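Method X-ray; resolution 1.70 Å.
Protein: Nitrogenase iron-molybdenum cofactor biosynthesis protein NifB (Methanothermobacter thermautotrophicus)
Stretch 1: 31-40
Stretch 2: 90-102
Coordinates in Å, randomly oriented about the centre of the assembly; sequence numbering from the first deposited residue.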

# COMPACT_ATOMS: atom_id res chain seq x y z
N HIS A 31 -4.92 10.68 -8.94
CA HIS A 31 -3.84 10.53 -7.97
C HIS A 31 -2.90 11.72 -8.11
O HIS A 31 -2.52 12.08 -9.23
CB HIS A 31 -3.08 9.22 -8.18
CG HIS A 31 -3.84 8.01 -7.72
ND1 HIS A 31 -4.81 7.40 -8.49
CD2 HIS A 31 -3.78 7.32 -6.56
CE1 HIS A 31 -5.31 6.37 -7.82
NE2 HIS A 31 -4.70 6.30 -6.65
N VAL A 32 -2.55 12.34 -6.99
CA VAL A 32 -1.68 13.52 -6.98
C VAL A 32 -0.31 13.11 -6.47
O VAL A 32 -0.22 12.42 -5.45
CB VAL A 32 -2.27 14.65 -6.13
CG1 VAL A 32 -3.54 15.18 -6.79
CG2 VAL A 32 -2.55 14.19 -4.72
N PRO A 33 0.80 13.53 -7.14
CA PRO A 33 2.15 13.15 -6.70
C PRO A 33 2.74 14.12 -5.69
O PRO A 33 3.48 15.04 -6.05
CB PRO A 33 2.96 13.17 -8.01
CG PRO A 33 2.32 14.28 -8.81
CD PRO A 33 0.83 14.29 -8.41
N ILE A 34 2.42 13.92 -4.41
CA ILE A 34 2.80 14.86 -3.37
C ILE A 34 3.63 14.20 -2.28
O ILE A 34 3.90 14.83 -1.25
CB ILE A 34 1.57 15.53 -2.75
CG1 ILE A 34 0.69 14.45 -2.13
CG2 ILE A 34 0.80 16.32 -3.80
CD1 ILE A 34 -0.49 14.99 -1.38
N ALA A 35 4.03 12.94 -2.46
CA ALA A 35 4.64 12.16 -1.37
C ALA A 35 5.97 11.60 -1.85
O ALA A 35 6.10 10.41 -2.16
CB ALA A 35 3.69 11.05 -0.90
N PRO A 36 7.01 12.45 -1.94
CA PRO A 36 8.27 11.98 -2.55
C PRO A 36 9.03 10.99 -1.69
O PRO A 36 9.68 10.08 -2.23
CB PRO A 36 9.06 13.28 -2.74
CG PRO A 36 8.55 14.19 -1.70
CD PRO A 36 7.06 13.89 -1.62
N ARG A 37 9.02 11.17 -0.38
CA ARG A 37 9.89 10.39 0.48
C ARG A 37 9.35 8.99 0.68
O ARG A 37 8.16 8.81 0.97
CB ARG A 37 10.03 11.07 1.84
CG ARG A 37 11.07 10.41 2.73
CD ARG A 37 11.49 11.33 3.85
NE ARG A 37 10.34 11.75 4.65
CZ ARG A 37 10.44 12.44 5.78
NH1 ARG A 37 11.64 12.79 6.24
NH2 ARG A 37 9.35 12.79 6.44
N CYS A 38 10.23 8.01 0.57
CA CYS A 38 9.85 6.66 0.98
C CYS A 38 10.69 6.30 2.19
O CYS A 38 11.79 6.84 2.38
CB CYS A 38 10.00 5.65 -0.17
SG CYS A 38 9.33 4.01 0.17
N ASN A 39 10.16 5.42 3.04
CA ASN A 39 10.83 5.06 4.29
C ASN A 39 11.36 3.62 4.30
O ASN A 39 11.83 3.15 5.34
CB ASN A 39 9.91 5.29 5.49
CG ASN A 39 8.52 4.74 5.28
OD1 ASN A 39 8.25 4.06 4.28
ND2 ASN A 39 7.62 5.00 6.25
N ILE A 40 11.27 2.91 3.19
CA ILE A 40 11.82 1.56 3.10
C ILE A 40 12.52 1.44 1.76
O ILE A 40 12.26 2.21 0.83
CB ILE A 40 10.75 0.45 3.24
CG1 ILE A 40 9.91 0.36 1.96
CG2 ILE A 40 9.89 0.66 4.51
CD1 ILE A 40 8.80 -0.72 2.02
N GLY A 90 6.83 8.28 -3.49
CA GLY A 90 7.37 7.53 -2.36
C GLY A 90 6.24 6.87 -1.59
O GLY A 90 5.32 6.31 -2.18
N ASP A 91 6.33 6.93 -0.27
CA ASP A 91 5.24 6.42 0.57
C ASP A 91 4.38 7.56 1.07
O ASP A 91 4.87 8.48 1.72
CB ASP A 91 5.74 5.64 1.79
CG ASP A 91 4.60 4.89 2.47
OD1 ASP A 91 4.22 3.83 1.95
OD2 ASP A 91 4.06 5.38 3.48
N ALA A 92 3.06 7.42 0.89
CA ALA A 92 2.17 8.51 1.28
C ALA A 92 2.34 8.90 2.75
O ALA A 92 2.29 10.09 3.08
CB ALA A 92 0.72 8.10 1.01
N LEU A 93 2.51 7.92 3.65
CA LEU A 93 2.53 8.25 5.08
C LEU A 93 3.81 8.94 5.53
O LEU A 93 3.84 9.53 6.62
CB LEU A 93 2.35 6.98 5.93
CG LEU A 93 1.01 6.25 5.81
CD1 LEU A 93 1.00 5.03 6.72
CD2 LEU A 93 -0.15 7.21 6.14
N ALA A 94 4.86 8.89 4.73
CA ALA A 94 6.16 9.42 5.10
C ALA A 94 6.32 10.89 4.74
O ALA A 94 7.45 11.42 4.77
CB ALA A 94 7.25 8.59 4.43
N ASN A 95 5.23 11.57 4.39
CA ASN A 95 5.29 12.93 3.87
C ASN A 95 4.18 13.76 4.49
O ASN A 95 3.00 13.40 4.36
CB ASN A 95 5.17 12.94 2.35
CG ASN A 95 6.31 12.20 1.68
OD1 ASN A 95 7.35 12.80 1.37
ND2 ASN A 95 6.14 10.90 1.46
N GLU A 96 4.55 14.85 5.16
CA GLU A 96 3.55 15.73 5.75
C GLU A 96 2.59 16.30 4.71
O GLU A 96 1.43 16.57 5.03
CB GLU A 96 4.25 16.87 6.49
N GLU A 97 3.05 16.48 3.46
CA GLU A 97 2.17 17.04 2.43
C GLU A 97 0.91 16.20 2.25
O GLU A 97 -0.18 16.74 1.99
CB GLU A 97 2.91 17.17 1.10
N THR A 98 1.03 14.87 2.37
CA THR A 98 -0.13 13.99 2.26
C THR A 98 -1.25 14.41 3.19
O THR A 98 -2.41 14.50 2.79
CB THR A 98 0.29 12.56 2.56
OG1 THR A 98 1.29 12.16 1.62
CG2 THR A 98 -0.91 11.62 2.49
N PHE A 99 -0.92 14.65 4.46
CA PHE A 99 -1.94 14.98 5.44
C PHE A 99 -2.44 16.41 5.25
O PHE A 99 -3.62 16.68 5.48
CB PHE A 99 -1.39 14.76 6.85
CG PHE A 99 -0.88 13.36 7.08
CD1 PHE A 99 -1.72 12.37 7.53
CD2 PHE A 99 0.44 13.04 6.79
CE1 PHE A 99 -1.25 11.08 7.73
CE2 PHE A 99 0.91 11.77 6.98
CZ PHE A 99 0.07 10.78 7.44
N GLU A 100 -1.57 17.33 4.82
CA GLU A 100 -2.04 18.68 4.50
C GLU A 100 -3.04 18.64 3.35
O GLU A 100 -4.07 19.34 3.38
CB GLU A 100 -0.86 19.59 4.15
N PHE A 101 -2.77 17.81 2.34
CA PHE A 101 -3.67 17.70 1.20
C PHE A 101 -5.02 17.12 1.61
O PHE A 101 -6.07 17.64 1.22
CB PHE A 101 -3.02 16.83 0.11
CG PHE A 101 -3.95 16.48 -1.02
CD1 PHE A 101 -4.24 17.40 -2.02
CD2 PHE A 101 -4.55 15.22 -1.07
CE1 PHE A 101 -5.10 17.09 -3.05
CE2 PHE A 101 -5.42 14.90 -2.11
CZ PHE A 101 -5.70 15.83 -3.10
N PHE A 102 -5.02 16.02 2.37
CA PHE A 102 -6.32 15.46 2.74
C PHE A 102 -7.08 16.36 3.70
O PHE A 102 -8.31 16.34 3.71
CB PHE A 102 -6.14 14.05 3.31
CG PHE A 102 -5.93 13.01 2.25
CD1 PHE A 102 -6.88 12.82 1.24
CD2 PHE A 102 -4.78 12.25 2.22
CE1 PHE A 102 -6.68 11.88 0.25
CE2 PHE A 102 -4.57 11.30 1.23
CZ PHE A 102 -5.51 11.12 0.24
O HOH W 1 4.75 3.91 5.81

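The two stretches lie in one chain, and together they bury 668 Å² of surface. Stretch 1 has little regular structure where it meets stretch 2. Hydrogen bonds hold its middle, and apolar packing holds its first half.

Two hydrogen bonds join backbone to backbone. Gly-90 N donates to Ala-35 O at 2.6 Å, a short bond. Asp-91 N donates to Arg-37 O at 2.9 Å. Successive amides of stretch 2 thus reach carbonyls two residues apart in stretch 1.

The side chain of Asn-95 adds a second set. Arg-37 N donates to Asn-95 OD1 at 2.9 Å, and Asn-95 ND2 donates to Arg-37 O, also at 2.9 Å. One amide group therefore satisfies both the N and the O of a single residue. Arg-37 O accepts from both Asn-95 ND2 and Asp-91 N. Within stretch 2, a weak bond from Asn-95 ND2 to Asp-91 O, 2.7 Å, also ties the amide to its own loop.

The Arg-37 side chain returns to the same loop. Its NE and NH2 both donate to Ala-94 O, each at 2.9 Å. The carbonyl oxygen lies at the edge of the guanidinium, near its plane, where one acceptor can take two N-H groups.

Water 1 links the far end of the contact. It accepts from Asn-39 ND2 at 3.1 Å and donates to Asp-91 OD2 at 2.8 Å. Asp-91 OD2 also accepts from Leu-93 N at 3.0 Å, a bond that spans the step from Asp-91 into the 3-10 segment.

Close backbone packing centres on Gly-90. Its CA lies 3.4 Å from Pro-36 O in a CA-H...O contact. A CB at this position would point toward stretch 1 and come within 2.4 Å of both Pro-36 O and Arg-37 O. The absence of a side chain lets the backbones approach, with the CA atoms of Cys-38 and Gly-90 4.3 Å apart.

Apolar and van der Waals contacts meet the helix that begins after the loop. Val-32 CG2 sits over one face of the Phe-101 ring, 4.0 Å from its centroid and 16° off the ring normal, a CH-pi contact. Ile-34 CD1 packs 3.5 Å from Phe-101 CB and 3.8 Å from Thr-98 CA. Ala-35 CB packs against both the 3-10 segment and the helix, 3.7 Å from Ala-92 CA and 3.7 Å from Thr-98 OG1. That hydroxyl donates to Ala-92 O at 2.7 Å, joining the helix to the 3-10 segment beside the Ala-35 methyl.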